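Local coordinates for protein [4Fe-4S]-dependent U34-ARNt thiolase (Methanococcus maripaludis, PDB 6SCY) that probably transfers sulfur to the wobble uridine of tRNA, using an ATP-binding PP-loop domain and a bound [4Fe-4S] cluster, at residues M4-C9 with N22-E27. Numbering follows the deposited sequence.
With ZN (zinc ion), chain C; SO4 (sulfate ion), chain Y; SO4 (sulfate ion), chain U; SO4 (sulfate ion), chain K.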
ATOM      1  N   MET A   4       6.027   7.173 -35.029  1.00 89.13           N
ATOM      2  CA  MET A   4       6.616   6.212 -34.083  1.00 87.26           C
ATOM      3  C   MET A   4       8.147   6.330 -34.021  1.00 85.15           C
ATOM      4  O   MET A   4       8.809   5.475 -33.428  1.00 84.52           O
ATOM      5  CB  MET A   4       6.169   4.769 -34.378  1.00 89.89           C
ATOM      6  CG  MET A   4       6.286   3.841 -33.200  1.00 93.91           C
ATOM      7  SD  MET A   4       4.883   2.727 -33.099  1.00 98.74           S
ATOM      8  CE  MET A   4       3.782   3.714 -32.083  1.00 95.48           C
ATOM      9  N   LYS A   5       8.697   7.417 -34.573  1.00 77.05           N
ATOM     10  CA  LYS A   5      10.132   7.663 -34.562  1.00 74.81           C
ATOM     11  C   LYS A   5      10.720   7.716 -33.144  1.00 74.16           C
ATOM     12  O   LYS A   5      10.037   8.127 -32.209  1.00 72.81           O
ATOM     13  CB  LYS A   5      10.489   8.912 -35.384  1.00 77.15           C
ATOM     14  CG  LYS A   5       9.850  10.229 -34.939  1.00 85.47           C
ATOM     15  CD  LYS A   5      10.359  11.415 -35.770  1.00 92.14           C
ATOM     16  CE  LYS A   5       9.810  11.457 -37.180  1.00101.10           C
ATOM     17  NZ  LYS A   5      10.405  12.566 -37.972  1.00111.13           N
ATOM     18  N   CYS A   6      11.972   7.252 -33.000  1.00 68.76           N
ATOM     19  CA  CYS A   6      12.731   7.190 -31.749  1.00 67.48           C
ATOM     20  C   CYS A   6      12.824   8.560 -31.063  1.00 71.59           C
ATOM     21  O   CYS A   6      13.088   9.556 -31.734  1.00 71.20           O
ATOM     22  CB  CYS A   6      14.114   6.596 -32.003  1.00 67.36           C
ATOM     23  SG  CYS A   6      15.078   6.289 -30.506  1.00 70.88           S
ATOM     24  N   ARG A   7      12.603   8.604 -29.730  1.00 67.92           N
ATOM     25  CA  ARG A   7      12.658   9.833 -28.928  1.00 67.53           C
ATOM     26  C   ARG A   7      14.060  10.482 -28.903  1.00 70.29           C
ATOM     27  O   ARG A   7      14.157  11.711 -28.822  1.00 70.00           O
ATOM     28  CB  ARG A   7      12.136   9.575 -27.498  1.00 68.94           C
ATOM     29  CG  ARG A   7      11.956  10.842 -26.664  1.00 84.10           C
ATOM     30  CD  ARG A   7      12.718  10.832 -25.341  1.00 98.58           C
ATOM     31  NE  ARG A   7      13.724  11.899 -25.261  1.00105.41           N
ATOM     32  CZ  ARG A   7      14.073  12.533 -24.144  1.00110.47           C
ATOM     33  NH1 ARG A   7      13.494  12.227 -22.989  1.00 91.27           N
ATOM     34  NH2 ARG A   7      14.997  13.482 -24.175  1.00 94.05           N
ATOM     35  N   LYS A   8      15.137   9.666 -29.011  1.00 65.75           N
ATOM     36  CA  LYS A   8      16.524  10.142 -28.955  1.00 64.76           C
ATOM     37  C   LYS A   8      17.198  10.406 -30.310  1.00 66.80           C
ATOM     38  O   LYS A   8      18.110  11.235 -30.355  1.00 65.80           O
ATOM     39  CB  LYS A   8      17.391   9.191 -28.117  1.00 67.39           C
ATOM     40  CG  LYS A   8      17.136   9.283 -26.612  1.00 87.61           C
ATOM     41  CD  LYS A   8      17.880  10.454 -25.944  1.00101.08           C
ATOM     42  CE  LYS A   8      18.018  10.264 -24.456  1.00113.88           C
ATOM     43  NZ  LYS A   8      18.796  11.360 -23.825  1.00122.07           N
ATOM     44  N   CYS A   9      16.780   9.719 -31.398  1.00 62.89           N
ATOM     45  CA  CYS A   9      17.413   9.893 -32.712  1.00 62.32           C
ATOM     46  C   CYS A   9      16.429  10.004 -33.903  1.00 63.12           C
ATOM     47  O   CYS A   9      16.875  10.172 -35.034  1.00 61.91           O
ATOM     48  CB  CYS A   9      18.450   8.798 -32.951  1.00 63.18           C
ATOM     49  SG  CYS A   9      17.745   7.144 -33.190  1.00 67.27           S
ATOM     50  N   ASN A  22       7.049   7.027 -24.839  1.00 75.10           N
ATOM     51  CA  ASN A  22       8.191   7.197 -25.712  1.00 73.92           C
ATOM     52  C   ASN A  22       8.496   5.956 -26.524  1.00 74.00           C
ATOM     53  O   ASN A  22       8.048   4.852 -26.209  1.00 72.31           O
ATOM     54  CB  ASN A  22       9.414   7.693 -24.933  1.00 76.72           C
ATOM     55  CG  ASN A  22       9.457   9.195 -24.760  1.00103.29           C
ATOM     56  OD1 ASN A  22       8.999   9.969 -25.616  1.00 94.17           O
ATOM     57  ND2 ASN A  22      10.029   9.641 -23.651  1.00 97.96           N
ATOM     58  N   ASN A  23       9.241   6.164 -27.599  1.00 69.19           N
ATOM     59  CA  ASN A  23       9.642   5.120 -28.522  1.00 68.19           C
ATOM     60  C   ASN A  23      11.167   5.062 -28.621  1.00 71.57           C
ATOM     61  O   ASN A  23      11.814   6.110 -28.685  1.00 71.60           O
ATOM     62  CB  ASN A  23       9.001   5.376 -29.885  1.00 67.15           C
ATOM     63  CG  ASN A  23       7.488   5.383 -29.885  1.00 81.27           C
ATOM     64  OD1 ASN A  23       6.827   4.538 -29.272  1.00 75.61           O
ATOM     65  ND2 ASN A  23       6.906   6.333 -30.590  1.00 68.17           N
ATOM     66  N   TYR A  24      11.742   3.840 -28.590  1.00 67.20           N
ATOM     67  CA  TYR A  24      13.190   3.617 -28.665  1.00 66.52           C
ATOM     68  C   TYR A  24      13.556   2.476 -29.599  1.00 67.41           C
ATOM     69  O   TYR A  24      12.968   1.396 -29.520  1.00 66.10           O
ATOM     70  CB  TYR A  24      13.789   3.325 -27.277  1.00 68.57           C
ATOM     71  CG  TYR A  24      13.584   4.412 -26.247  1.00 71.50           C
ATOM     72  CD1 TYR A  24      14.323   5.588 -26.291  1.00 74.03           C
ATOM     73  CD2 TYR A  24      12.699   4.238 -25.190  1.00 72.35           C
ATOM     74  CE1 TYR A  24      14.160   6.582 -25.328  1.00 75.72           C
ATOM     75  CE2 TYR A  24      12.524   5.228 -24.223  1.00 73.54           C
ATOM     76  CZ  TYR A  24      13.257   6.400 -24.297  1.00 82.71           C
ATOM     77  OH  TYR A  24      13.091   7.382 -23.350  1.00 85.02           O
ATOM     78  N   CYS A  25      14.567   2.699 -30.451  1.00 63.27           N
ATOM     79  CA  CYS A  25      15.106   1.679 -31.354  1.00 62.65           C
ATOM     80  C   CYS A  25      16.018   0.774 -30.505  1.00 66.55           C
ATOM     81  O   CYS A  25      16.151   1.026 -29.308  1.00 66.18           O
ATOM     82  CB  CYS A  25      15.870   2.332 -32.502  1.00 62.64           C
ATOM     83  SG  CYS A  25      17.279   3.337 -31.973  1.00 66.37           S
ATOM     84  N   LYS A  26      16.648  -0.261 -31.097  1.00 63.23           N
ATOM     85  CA  LYS A  26      17.529  -1.181 -30.361  1.00 63.08           C
ATOM     86  C   LYS A  26      18.632  -0.431 -29.598  1.00 67.30           C
ATOM     87  O   LYS A  26      18.689  -0.530 -28.374  1.00 67.29           O
ATOM     88  CB  LYS A  26      18.125  -2.249 -31.304  1.00 65.62           C
ATOM     89  CG  LYS A  26      18.892  -3.365 -30.599  1.00 80.88           C
ATOM     90  CD  LYS A  26      19.578  -4.301 -31.578  1.00 94.20           C
ATOM     91  CE  LYS A  26      20.431  -5.333 -30.882  1.00107.98           C
ATOM     92  NZ  LYS A  26      21.084  -6.248 -31.854  1.00120.02           N
ATOM     93  N   GLU A  27      19.448   0.365 -30.321  1.00 63.81           N
ATOM     94  CA  GLU A  27      20.591   1.130 -29.814  1.00 63.43           C
ATOM     95  C   GLU A  27      20.249   2.135 -28.738  1.00 65.85           C
ATOM     96  O   GLU A  27      21.010   2.252 -27.784  1.00 65.31           O
ATOM     97  CB  GLU A  27      21.344   1.827 -30.946  1.00 65.24           C
ATOM     98  CG  GLU A  27      21.854   0.879 -32.022  1.00 83.52           C
ATOM     99  CD  GLU A  27      21.119   0.985 -33.344  1.00119.15           C
ATOM    100  OE1 GLU A  27      19.877   0.818 -33.362  1.00117.35           O
ATOM    101  OE2 GLU A  27      21.792   1.230 -34.375  1.00118.52           O
TER
HETATM  102 ZN    ZN C 401      17.113   6.074 -31.362  1.00 63.62          ZN
HETATM  103  S   SO4 Y 423      21.678  12.354 -25.253  1.00221.84           S
HETATM  104  O1  SO4 Y 423      21.575  10.897 -25.337  1.00221.87           O
HETATM  105  O2  SO4 Y 423      23.065  12.764 -25.474  1.00221.72           O
HETATM  106  O3  SO4 Y 423      20.825  12.960 -26.274  1.00221.94           O
HETATM  107  O4  SO4 Y 423      21.243  12.795 -23.929  1.00221.71           O
HETATM  108  S   SO4 U 419      23.430  -8.502 -32.560  1.00195.26           S
HETATM  109  O1  SO4 U 419      24.077  -9.329 -33.577  1.00195.50           O
HETATM  110  O2  SO4 U 419      23.537  -7.092 -32.944  1.00195.19           O
HETATM  111  O3  SO4 U 419      22.020  -8.881 -32.454  1.00195.12           O
HETATM  112  O4  SO4 U 419      24.094  -8.712 -31.272  1.00195.12           O
HETATM  113  S   SO4 K 409      11.661  15.690 -39.465  1.00209.51           S
HETATM  114  O1  SO4 K 409      13.091  15.841 -39.198  1.00209.90           O
HETATM  115  O2  SO4 K 409      11.414  14.384 -40.076  1.00209.48           O
HETATM  116  O3  SO4 K 409      11.222  16.747 -40.378  1.00208.90           O
HETATM  117  O4  SO4 K 409      10.919  15.790 -38.209  1.00209.84           O
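A single thiolate, C6 SG, serves both segments at once: it binds the zinc ion at 2.2 Å and weakly accepts two backbone amides, C25 N from across the contact at 3.6 Å and K8 N from its own turn. SG, anti to the backbone N (chi1 -173°), is placed at the metal. C9 SG is the second ligand from 4-9, and C28, on helix 26-41, belongs to the same site. C25, the N-cap residue of that helix, is the fourth cysteine of the site, but its SG stands 2.8 Å from the zinc ion, longer than a usual bond. One nearly straight hydrogen bond, R7 N to N23 O (2.8 Å, 169°), ties the cysteine turn to strand 22-24; C6 CA makes a CA-H...O contact with the same N23 O. The N23 side chain crosses that of M4 at about a right angle, its CB against K5 O. CG and CD of R7 lie against the N22 amide, CG 3.3 Å from OD1 and CD 3.4 Å from ND2, the guanidinium plane tilted 58° to the amide. An alanine at N22 would probably leave CG and CD of R7 without this support and the arginine freer to swing. K8 CG meets the edge of the Y24 ring. The C6–C9 turn is a zinc knuckle of the N-terminal LIM-type domain, closed against C25 and C28; its two weak N-H...S bonds would probably draw off part of the charge on C6 SG.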